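Local coordinates for protein aminoglycoside phosphotransferase (Alicyclobacillus acidocaldarius subsp. acidocaldarius, PDB 4PDY) that probably transfers a phosphoryl group to a small-molecule acceptor and, in this crystal, holds a free histidine in a pocket, at residues P21-A26 against Y55-S60; S29-A34 against Y105-W110; H66-V71 against A95-H100. All coordinates share one frame; numbering follows the deposited sequence. Where two conformers were deposited one is given.

Contact 1: P21-A26 against Y55-S60; sequences PLIPQA and YAAKRS
The guanidinium of R59 grips two successive carbonyls of the chain that leads into helix 25-28. NH1 of R59 donates to O of P21 at 2.9 Å, bent only moderately from straight (156°); the oxygen lies near the guanidinium plane, while the donor stands above the plane of the P21 carbonyl. NH2 of R59 makes two weak bonds, to the same O of P21 at 3.3 Å and to O of L22 at 3.1 Å. Both terminal nitrogens thus share P21 O, and both oxygens sit at the edge of the flat group. I23 lies over one face, its CG1 4.0 Å from NH2 of R59. The arginine leaves its strand with CG anti to the backbone N and bends at chi3 (-78°), so that it slides past I23 in the opposite direction. I23 sets CG1 anti to its own carbonyl carbon, and the extended arm carries CD1 to 3.7 Å from CB of A57, the residue two before R59 in strand 54-60. Further out, NE of R59 bonds to Y105 OH and F103 makes a cation-pi contact, so neighbours on strand 103-109 help fix the rotation of the group. The I23 backbone is held at N by E45 and at O by R38, just ahead of P24, the N-cap residue of helix 25-28. Across this contact the charge of R59 meets carbonyl dipoles, not a carboxylate; the guanidinium, very probably protonated, has the N-H groups to hold the path of the N-terminal backbone.

Contact 2: S29-A34 against Y105-W110; sequences SKYDLA and YYVTEW. With HIS (histidine), chain B.
The ring of Y31 faces the strand, and the indole of W110 faces the bound histidine. Over one face of the Y31 ring lies CG2 of V107, a CH-pi contact with the methyl 3.9 Å from the ring centroid and 29° off the normal. The methyl is shifted toward the hydroxyl end, where CG2 of V107 comes within 3.4 Å of CZ of Y31. At the edge of that ring, in its plane, water 1 accepts from Y31 OH at 2.8 Å and also from the backbone N of V107 at 2.9 Å, joining loop to strand. On W110, the free histidine covers one face: its CD2 sits 3.5 Å above the indole plane, over the centre, and its CB comes to 3.3 Å from CH2 of W110. R54 makes a cation-pi contact with the same indole.

Y31 and V107 meet tip to tip. Y31 holds CG anti to its carbonyl carbon, sending the phenol toward the strand, and V107 has CG1 anti to the backbone N (chi1 177°), which leaves CG2 for the ring and CG1 for CD1 of L33, 4.3 Å away. W47 touches both L33 and V107 and extends this apolar patch. An alanine in place of W110 would remove the indole face under the imidazole and would probably loosen the histidine, leaving more of its hold to the bond with V111 O.

Strand 103-109 running out through W110 to V111 resembles the hinge of the protein-kinase-like fold, which in relatives borders the nucleotide pocket; the histidine probably occupies part of the equivalent cleft.

Contact 3: H66-V71 against A95-H100; sequences HCRIMV and APYVRH
P96 is the first residue of 95-100 to meet the helix, and its ring works in two directions. CB touches CG2 of V71 at 4.0 Å, while CD approaches NH1 of R68 at 3.7 Å and CG lies over one face of the R68 guanidinium; both helix side chains cross the proline at about a right angle. Y97 follows with its CG in the crowded position between backbone N and carbonyl carbon (chi1 61°), and this turns the ring toward the helix. CB of Y97 packs 3.9 Å from SG of C67, and the same sulfur stands obliquely to the ring, 5.2 Å from its centroid, a sulfur-aromatic contact.

The far end of the tyrosine belongs to R68, whose chain is extended from CG to NE. CE2 of Y97 lies over the guanidinium, yet the two planes are 79° apart, so the ring presents its edge to the flat group and not its face; R68 NE is found at that edge. NH2 of R68 donates to OH of Y97 at 3.3 Å, a bent bond of 142° whose acceptor is tilted out of the guanidinium plane. Water 2 spans the same pair, 3.2 Å from OH of Y97 and weakly bound to NE of R68, so the phenol oxygen is reached both directly and through solvent.

Beyond Y97 the chain turns into strand 98-100: V98 pairs through its backbone with Y105, R99 touches P64 of helix 64-79 and forms a salt bridge with D102, and V98 and H100 touch V27 of helix 25-28. The approach to strand 98-100 thus packs on C67, R68 and V71 of helix 64-79, and the strand joins 103-109 and reaches the short N-terminal helix.

In the fold
All three contacts reach the same antiparallel sheet and lie on the same side of the chain's centre. Contacts 1 and 2 hold neighbouring strands, 54-60 and 103-109, joined by backbone bonds such as K58 N to Y106 O; contact 3 brings helix 64-79 to the turn entering strand 98-100, paired with 103-109 on its other side. Contact 2 is buried and mainly apolar, its polar link carried by a water. Contact 3, also largely buried, has an exposed arginine, R68, bonded to a phenol oxygen. Contact 1 lies partly at the surface, where an arginine binds backbone carbonyls. Along the chain, contact 3 is nested within the loop closed by contact 2.

Contact 1: P21-A26 against Y55-S60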
loop_
_atom_site.group_PDB
_atom_site.type_symbol
_atom_site.label_atom_id
_atom_site.label_comp_id
_atom_site.label_asym_id
_atom_site.label_seq_id
_atom_site.Cartn_x
_atom_site.Cartn_y
_atom_site.Cartn_z
ATOM N N PRO A 21 7.774 -15.896 -17.216
ATOM C CA PRO A 21 9.032 -16.427 -17.745
ATOM C C PRO A 21 10.036 -16.795 -16.612
ATOM O O PRO A 21 10.175 -16.062 -15.645
ATOM C CB PRO A 21 9.560 -15.282 -18.628
ATOM C CG PRO A 21 8.403 -14.368 -18.840
ATOM C CD PRO A 21 7.511 -14.515 -17.651
ATOM N N LEU A 22 10.682 -17.952 -16.702
ATOM C CA LEU A 22 11.719 -18.303 -15.737
ATOM C C LEU A 22 12.854 -17.297 -15.845
ATOM O O LEU A 22 13.167 -16.795 -16.935
ATOM C CB LEU A 22 12.256 -19.723 -15.961
ATOM C CG LEU A 22 11.476 -20.872 -15.311
ATOM C CD1 LEU A 22 11.918 -22.178 -15.941
ATOM C CD2 LEU A 22 11.662 -20.915 -13.797
ATOM N N ILE A 23 13.457 -16.985 -14.712
ATOM C CA ILE A 23 14.654 -16.164 -14.701
ATOM C C ILE A 23 15.751 -16.898 -15.484
ATOM O O ILE A 23 15.910 -18.110 -15.321
ATOM C CB ILE A 23 15.080 -15.834 -13.251
ATOM C CG1 ILE A 23 13.984 -14.991 -12.587
ATOM C CG2 ILE A 23 16.462 -15.183 -13.203
ATOM C CD1 ILE A 23 14.205 -14.679 -11.135
ATOM N N PRO A 24 16.526 -16.180 -16.314
ATOM C CA PRO A 24 17.593 -16.878 -17.029
ATOM C C PRO A 24 18.595 -17.533 -16.068
ATOM O O PRO A 24 18.949 -16.952 -15.055
ATOM C CB PRO A 24 18.247 -15.766 -17.869
ATOM C CG PRO A 24 17.166 -14.764 -18.033
ATOM C CD PRO A 24 16.402 -14.779 -16.757
ATOM N N GLN A 25 19.046 -18.741 -16.391
ATOM C CA GLN A 25 20.033 -19.436 -15.566
ATOM C C GLN A 25 21.277 -18.613 -15.331
ATOM O O GLN A 25 21.879 -18.693 -14.257
ATOM C CB GLN A 25 20.433 -20.760 -16.208
ATOM C CG GLN A 25 21.470 -21.574 -15.436
ATOM C CD GLN A 25 21.017 -21.972 -14.040
ATOM O OE1 GLN A 25 19.931 -22.530 -13.858
ATOM N NE2 GLN A 25 21.863 -21.698 -13.042
ATOM N N ALA A 26 21.691 -17.808 -16.311
ATOM C CA ALA A 26 22.912 -17.020 -16.139
ATOM C C ALA A 26 22.789 -16.061 -14.943
ATOM O O ALA A 26 23.780 -15.751 -14.296
ATOM C CB ALA A 26 23.265 -16.261 -17.405
ATOM N N TYR A 55 14.988 -19.099 -1.342
ATOM C CA TYR A 55 15.269 -17.697 -1.614
ATOM C C TYR A 55 14.184 -17.192 -2.549
ATOM O O TYR A 55 13.683 -17.940 -3.379
ATOM C CB TYR A 55 16.638 -17.537 -2.256
ATOM C CG TYR A 55 17.732 -18.127 -1.437
ATOM C CD1 TYR A 55 18.058 -19.486 -1.553
ATOM C CD2 TYR A 55 18.429 -17.357 -0.544
ATOM C CE1 TYR A 55 19.039 -20.029 -0.779
ATOM C CE2 TYR A 55 19.422 -17.896 0.237
ATOM C CZ TYR A 55 19.726 -19.243 0.112
ATOM O OH TYR A 55 20.730 -19.765 0.866
ATOM N N ALA A 56 13.839 -15.904 -2.391
ATOM C CA ALA A 56 12.893 -15.226 -3.264
ATOM C C ALA A 56 13.672 -14.361 -4.254
ATOM O O ALA A 56 14.400 -13.455 -3.825
ATOM C CB ALA A 56 11.987 -14.332 -2.428
ATOM N N ALA A 57 13.513 -14.614 -5.543
ATOM C CA ALA A 57 14.179 -13.839 -6.581
ATOM C C ALA A 57 13.128 -13.001 -7.305
ATOM O O ALA A 57 12.089 -13.496 -7.710
ATOM C CB ALA A 57 14.881 -14.778 -7.534
ATOM N N LYS A 58 13.414 -11.711 -7.428
ATOM C CA LYS A 58 12.493 -10.767 -8.028
ATOM C C LYS A 58 13.074 -10.204 -9.324
ATOM O O LYS A 58 14.203 -9.704 -9.324
ATOM C CB LYS A 58 12.246 -9.615 -7.056
ATOM C CG LYS A 58 11.312 -8.517 -7.599
ATOM C CD LYS A 58 9.885 -9.003 -7.807
ATOM C CE LYS A 58 8.958 -7.929 -8.376
ATOM N NZ LYS A 58 8.692 -6.875 -7.369
ATOM N N ARG A 59 12.295 -10.319 -10.393
ATOM C CA ARG A 59 12.537 -9.623 -11.631
ATOM C C ARG A 59 11.838 -8.266 -11.512
ATOM O O ARG A 59 10.613 -8.198 -11.309
ATOM C CB ARG A 59 11.948 -10.387 -12.797
ATOM C CG ARG A 59 12.140 -9.698 -14.131
ATOM C CD ARG A 59 11.445 -10.421 -15.266
ATOM N NE ARG A 59 12.185 -11.601 -15.729
ATOM C CZ ARG A 59 11.802 -12.873 -15.628
ATOM N NH1 ARG A 59 10.683 -13.237 -15.012
ATOM N NH2 ARG A 59 12.580 -13.801 -16.164
ATOM N N SER A 60 12.620 -7.200 -11.622
ATOM C CA SER A 60 12.111 -5.848 -11.447
ATOM C C SER A 60 12.501 -4.978 -12.639
ATOM O O SER A 60 13.397 -5.320 -13.413
ATOM C CB SER A 60 12.654 -5.256 -10.138
ATOM O OG SER A 60 12.178 -3.932 -9.909
#

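Contact 2: S29-A34 against Y105-W110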
loop_
_atom_site.group_PDB
_atom_site.type_symbol
_atom_site.label_atom_id
_atom_site.label_comp_id
_atom_site.label_asym_id
_atom_site.label_seq_id
_atom_site.Cartn_x
_atom_site.Cartn_y
_atom_site.Cartn_z
ATOM N N SER A 29 23.290 -18.102 -11.706
ATOM C CA SER A 29 24.685 -18.455 -11.557
ATOM C C SER A 29 25.644 -17.347 -11.119
ATOM O O SER A 29 26.798 -17.599 -10.822
ATOM C CB SER A 29 25.171 -19.092 -12.869
ATOM O OG SER A 29 24.605 -20.383 -13.006
ATOM N N LYS A 30 25.147 -16.105 -11.043
ATOM C CA LYS A 30 25.950 -15.021 -10.465
ATOM C C LYS A 30 26.008 -15.095 -8.943
ATOM O O LYS A 30 26.911 -14.530 -8.338
ATOM C CB LYS A 30 25.394 -13.647 -10.872
ATOM C CG LYS A 30 25.391 -13.393 -12.370
ATOM C CD LYS A 30 26.776 -13.537 -12.966
ATOM C CE LYS A 30 26.806 -13.343 -14.476
ATOM N NZ LYS A 30 26.088 -14.461 -15.164
ATOM N N TYR A 31 25.070 -15.821 -8.335
ATOM C CA TYR A 31 25.036 -15.986 -6.891
ATOM C C TYR A 31 25.829 -17.237 -6.505
ATOM O O TYR A 31 26.242 -18.026 -7.374
ATOM C CB TYR A 31 23.584 -16.068 -6.409
ATOM C CG TYR A 31 22.841 -14.770 -6.628
ATOM C CD1 TYR A 31 22.247 -14.476 -7.838
ATOM C CD2 TYR A 31 22.757 -13.823 -5.620
ATOM C CE1 TYR A 31 21.595 -13.248 -8.044
ATOM C CE2 TYR A 31 22.133 -12.600 -5.817
ATOM C CZ TYR A 31 21.525 -12.339 -7.017
ATOM O OH TYR A 31 20.887 -11.134 -7.262
ATOM N N ASP A 32 26.044 -17.406 -5.207
ATOM C CA ASP A 32 26.684 -18.613 -4.671
ATOM C C ASP A 32 25.737 -19.497 -3.841
ATOM O O ASP A 32 26.083 -19.989 -2.764
ATOM C CB ASP A 32 27.912 -18.245 -3.840
ATOM C CG ASP A 32 29.043 -17.687 -4.680
ATOM O OD1 ASP A 32 29.269 -18.189 -5.814
ATOM O OD2 ASP A 32 29.740 -16.768 -4.180
ATOM N N LEU A 33 24.553 -19.743 -4.356
ATOM C CA LEU A 33 23.498 -20.368 -3.575
ATOM C C LEU A 33 23.243 -21.850 -3.884
ATOM O O LEU A 33 22.374 -22.480 -3.266
ATOM C CB LEU A 33 22.210 -19.589 -3.758
ATOM C CG LEU A 33 22.283 -18.144 -3.268
ATOM C CD1 LEU A 33 20.984 -17.445 -3.634
ATOM C CD2 LEU A 33 22.551 -18.062 -1.773
ATOM N N ALA A 34 23.958 -22.378 -4.863
ATOM C CA ALA A 34 23.875 -23.804 -5.170
ATOM C C ALA A 34 22.436 -24.251 -5.391
ATOM O O ALA A 34 21.955 -25.234 -4.820
ATOM C CB ALA A 34 24.557 -24.655 -4.083
ATOM N N TYR A 105 17.424 -7.809 -11.319
ATOM C CA TYR A 105 17.078 -8.932 -10.460
ATOM C C TYR A 105 17.690 -8.744 -9.091
ATOM O O TYR A 105 18.859 -8.387 -8.980
ATOM C CB TYR A 105 17.616 -10.224 -11.078
ATOM C CG TYR A 105 17.000 -10.572 -12.412
ATOM C CD1 TYR A 105 15.799 -11.275 -12.479
ATOM C CD2 TYR A 105 17.593 -10.174 -13.598
ATOM C CE1 TYR A 105 15.232 -11.604 -13.690
ATOM C CE2 TYR A 105 17.013 -10.473 -14.819
ATOM C CZ TYR A 105 15.825 -11.163 -14.865
ATOM O OH TYR A 105 15.268 -11.521 -16.071
ATOM N N TYR A 106 16.913 -9.043 -8.059
ATOM C CA TYR A 106 17.472 -9.093 -6.711
ATOM C C TYR A 106 16.843 -10.215 -5.928
ATOM O O TYR A 106 15.735 -10.630 -6.231
ATOM C CB TYR A 106 17.353 -7.722 -5.994
ATOM C CG TYR A 106 15.949 -7.248 -5.741
ATOM C CD1 TYR A 106 15.275 -7.609 -4.593
ATOM C CD2 TYR A 106 15.316 -6.375 -6.621
ATOM C CE1 TYR A 106 13.980 -7.211 -4.345
ATOM C CE2 TYR A 106 14.014 -5.960 -6.373
ATOM C CZ TYR A 106 13.352 -6.361 -5.223
ATOM O OH TYR A 106 12.061 -5.954 -4.945
ATOM N N VAL A 107 17.594 -10.695 -4.943
ATOM C CA VAL A 107 17.279 -11.923 -4.234
ATOM C C VAL A 107 17.271 -11.621 -2.742
ATOM O O VAL A 107 18.144 -10.911 -2.234
ATOM C CB VAL A 107 18.347 -12.998 -4.559
ATOM C CG1 VAL A 107 18.095 -14.263 -3.774
ATOM C CG2 VAL A 107 18.398 -13.315 -6.054
ATOM N N THR A 108 16.303 -12.215 -2.045
ATOM C CA THR A 108 16.263 -12.166 -0.587
ATOM C C THR A 108 16.149 -13.567 -0.005
ATOM O O THR A 108 15.767 -14.553 -0.673
ATOM C CB THR A 108 15.092 -11.335 -0.030
ATOM O OG1 THR A 108 13.848 -11.946 -0.347
ATOM C CG2 THR A 108 15.082 -9.922 -0.586
ATOM N N GLU A 109 16.537 -13.669 1.260
ATOM C CA GLU A 109 16.268 -14.881 2.025
ATOM C C GLU A 109 14.758 -15.043 2.021
ATOM O O GLU A 109 14.024 -14.049 1.963
ATOM C CB GLU A 109 16.784 -14.757 3.475
ATOM C CG GLU A 109 18.278 -14.473 3.644
ATOM C CD GLU A 109 19.227 -15.635 3.308
ATOM O OE1 GLU A 109 18.808 -16.812 3.268
ATOM O OE2 GLU A 109 20.435 -15.367 3.095
ATOM N N TRP A 110 14.280 -16.277 2.085
ATOM C CA TRP A 110 12.876 -16.529 2.185
ATOM C C TRP A 110 12.339 -16.210 3.553
ATOM O O TRP A 110 12.978 -16.507 4.557
ATOM C CB TRP A 110 12.641 -18.011 1.994
ATOM C CG TRP A 110 11.245 -18.366 1.915
ATOM C CD1 TRP A 110 10.457 -18.984 2.872
ATOM C CD2 TRP A 110 10.448 -18.213 0.772
ATOM N NE1 TRP A 110 9.195 -19.174 2.365
ATOM C CE2 TRP A 110 9.169 -18.709 1.075
ATOM C CE3 TRP A 110 10.694 -17.702 -0.503
ATOM C CZ2 TRP A 110 8.138 -18.673 0.160
ATOM C CZ3 TRP A 110 9.680 -17.664 -1.399
ATOM C CH2 TRP A 110 8.418 -18.157 -1.080
HETATM N N HIS B . 6.513 -16.689 2.469
HETATM C CA HIS B . 5.796 -15.853 1.511
HETATM C C HIS B . 4.436 -16.479 1.222
HETATM O O HIS B . 4.247 -17.169 0.284
HETATM C CB HIS B . 6.574 -15.702 0.198
HETATM C CG HIS B . 7.839 -14.901 0.303
HETATM N ND1 HIS B . 8.166 -13.921 -0.611
HETATM C CD2 HIS B . 8.866 -14.947 1.186
HETATM C CE1 HIS B . 9.334 -13.391 -0.290
HETATM N NE2 HIS B . 9.778 -13.989 0.801
HETATM O OXT HIS B . 3.479 -16.271 1.977
HETATM O O HOH W 1 20.348 -9.706 -4.954
#

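Contact 3: H66-V71 against A95-H100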
loop_
_atom_site.group_PDB
_atom_site.type_symbol
_atom_site.label_atom_id
_atom_site.label_comp_id
_atom_site.label_asym_id
_atom_site.label_seq_id
_atom_site.Cartn_x
_atom_site.Cartn_y
_atom_site.Cartn_z
ATOM N N HIS A 66 18.363 2.923 -8.062
ATOM C CA HIS A 66 17.230 2.833 -7.158
ATOM C C HIS A 66 17.380 1.604 -6.263
ATOM O O HIS A 66 17.197 1.655 -5.057
ATOM C CB HIS A 66 15.940 2.840 -7.974
ATOM C CG HIS A 66 14.685 2.775 -7.173
ATOM N ND1 HIS A 66 13.445 2.742 -7.767
ATOM C CD2 HIS A 66 14.463 2.678 -5.838
ATOM C CE1 HIS A 66 12.513 2.625 -6.841
ATOM N NE2 HIS A 66 13.104 2.575 -5.661
ATOM N N CYS A 67 17.779 0.490 -6.868
ATOM C CA CYS A 67 18.008 -0.714 -6.058
ATOM C C CYS A 67 19.063 -0.459 -4.969
ATOM O O CYS A 67 18.902 -0.879 -3.826
ATOM C CB CYS A 67 18.399 -1.904 -6.945
ATOM S SG CYS A 67 18.398 -3.495 -6.115
ATOM N N ARG A 68 20.130 0.245 -5.327
ATOM C CA ARG A 68 21.165 0.577 -4.363
ATOM C C ARG A 68 20.678 1.426 -3.189
ATOM O O ARG A 68 20.971 1.092 -2.034
ATOM C CB ARG A 68 22.378 1.208 -5.038
ATOM C CG ARG A 68 23.104 0.203 -5.916
ATOM C CD ARG A 68 24.376 0.789 -6.472
ATOM N NE ARG A 68 25.047 -0.172 -7.339
ATOM C CZ ARG A 68 25.888 -1.118 -6.931
ATOM N NH1 ARG A 68 26.195 -1.279 -5.646
ATOM N NH2 ARG A 68 26.414 -1.931 -7.838
ATOM N N ILE A 69 19.949 2.521 -3.463
ATOM C CA ILE A 69 19.437 3.318 -2.348
ATOM C C ILE A 69 18.424 2.537 -1.503
ATOM O O ILE A 69 18.350 2.722 -0.281
ATOM C CB ILE A 69 18.915 4.697 -2.783
ATOM C CG1 ILE A 69 18.748 5.580 -1.535
ATOM C CG2 ILE A 69 17.616 4.583 -3.541
ATOM C CD1 ILE A 69 18.310 6.998 -1.815
HETATM N N MSE A 70 17.646 1.679 -2.153
HETATM C CA MSE A 70 16.681 0.860 -1.444
HETATM C C MSE A 70 17.390 -0.034 -0.425
HETATM O O MSE A 70 16.997 -0.118 0.744
HETATM C CB MSE A 70 15.868 0.065 -2.473
HETATM C CG MSE A 70 14.729 -0.714 -1.854
HETATM SE SE MSE A 70 13.790 -1.739 -3.244
HETATM C CE MSE A 70 15.245 -2.953 -3.706
ATOM N N VAL A 71 18.447 -0.717 -0.867
ATOM C CA VAL A 71 19.263 -1.536 0.040
ATOM C C VAL A 71 19.880 -0.691 1.150
ATOM O O VAL A 71 19.802 -1.036 2.325
ATOM C CB VAL A 71 20.394 -2.273 -0.715
ATOM C CG1 VAL A 71 21.424 -2.854 0.257
ATOM C CG2 VAL A 71 19.823 -3.380 -1.595
ATOM N N ALA A 95 27.579 -7.676 -5.385
ATOM C CA ALA A 95 26.589 -6.730 -5.906
ATOM C C ALA A 95 25.219 -7.058 -5.331
ATOM O O ALA A 95 24.908 -8.223 -5.099
ATOM C CB ALA A 95 26.529 -6.784 -7.415
ATOM N N PRO A 96 24.385 -6.038 -5.083
ATOM C CA PRO A 96 23.049 -6.304 -4.525
ATOM C C PRO A 96 21.970 -6.689 -5.554
ATOM O O PRO A 96 20.844 -6.970 -5.181
ATOM C CB PRO A 96 22.700 -4.974 -3.843
ATOM C CG PRO A 96 23.429 -3.978 -4.663
ATOM C CD PRO A 96 24.704 -4.598 -5.105
ATOM N N TYR A 97 22.324 -6.695 -6.840
ATOM C CA TYR A 97 21.403 -7.050 -7.914
ATOM C C TYR A 97 22.217 -7.625 -9.053
ATOM O O TYR A 97 23.440 -7.497 -9.055
ATOM C CB TYR A 97 20.628 -5.791 -8.393
ATOM C CG TYR A 97 21.555 -4.724 -8.945
ATOM C CD1 TYR A 97 22.072 -4.798 -10.222
ATOM C CD2 TYR A 97 21.995 -3.712 -8.136
ATOM C CE1 TYR A 97 22.967 -3.869 -10.692
ATOM C CE2 TYR A 97 22.886 -2.752 -8.595
ATOM C CZ TYR A 97 23.383 -2.849 -9.869
ATOM O OH TYR A 97 24.272 -1.927 -10.336
ATOM N N VAL A 98 21.499 -8.177 -10.028
ATOM C CA VAL A 98 22.047 -8.531 -11.328
ATOM C C VAL A 98 21.222 -7.762 -12.363
ATOM O O VAL A 98 20.003 -7.823 -12.338
ATOM C CB VAL A 98 21.962 -10.052 -11.629
ATOM C CG1 VAL A 98 22.465 -10.378 -13.021
ATOM C CG2 VAL A 98 22.749 -10.834 -10.609
ATOM N N ARG A 99 21.906 -7.113 -13.286
ATOM C CA ARG A 99 21.246 -6.417 -14.379
ATOM C C ARG A 99 21.444 -7.282 -15.624
ATOM O O ARG A 99 22.581 -7.560 -16.001
ATOM C CB ARG A 99 21.874 -5.037 -14.571
ATOM C CG ARG A 99 21.268 -4.195 -15.655
ATOM C CD ARG A 99 19.935 -3.634 -15.209
ATOM N NE ARG A 99 19.386 -2.846 -16.275
ATOM C CZ ARG A 99 18.148 -2.409 -16.332
ATOM N NH1 ARG A 99 17.299 -2.657 -15.343
ATOM N NH2 ARG A 99 17.776 -1.687 -17.380
ATOM N N HIS A 100 20.355 -7.686 -16.257
ATOM C CA HIS A 100 20.450 -8.543 -17.451
ATOM C C HIS A 100 19.175 -8.418 -18.281
ATOM O O HIS A 100 18.062 -8.465 -17.741
ATOM C CB HIS A 100 20.660 -9.997 -17.026
ATOM C CG HIS A 100 20.924 -10.941 -18.155
ATOM N ND1 HIS A 100 22.054 -10.868 -18.936
ATOM C CD2 HIS A 100 20.232 -12.021 -18.589
ATOM C CE1 HIS A 100 22.036 -11.849 -19.820
ATOM N NE2 HIS A 100 20.937 -12.558 -19.634
HETATM O O HOH W 2 24.011 1.294 -10.159
#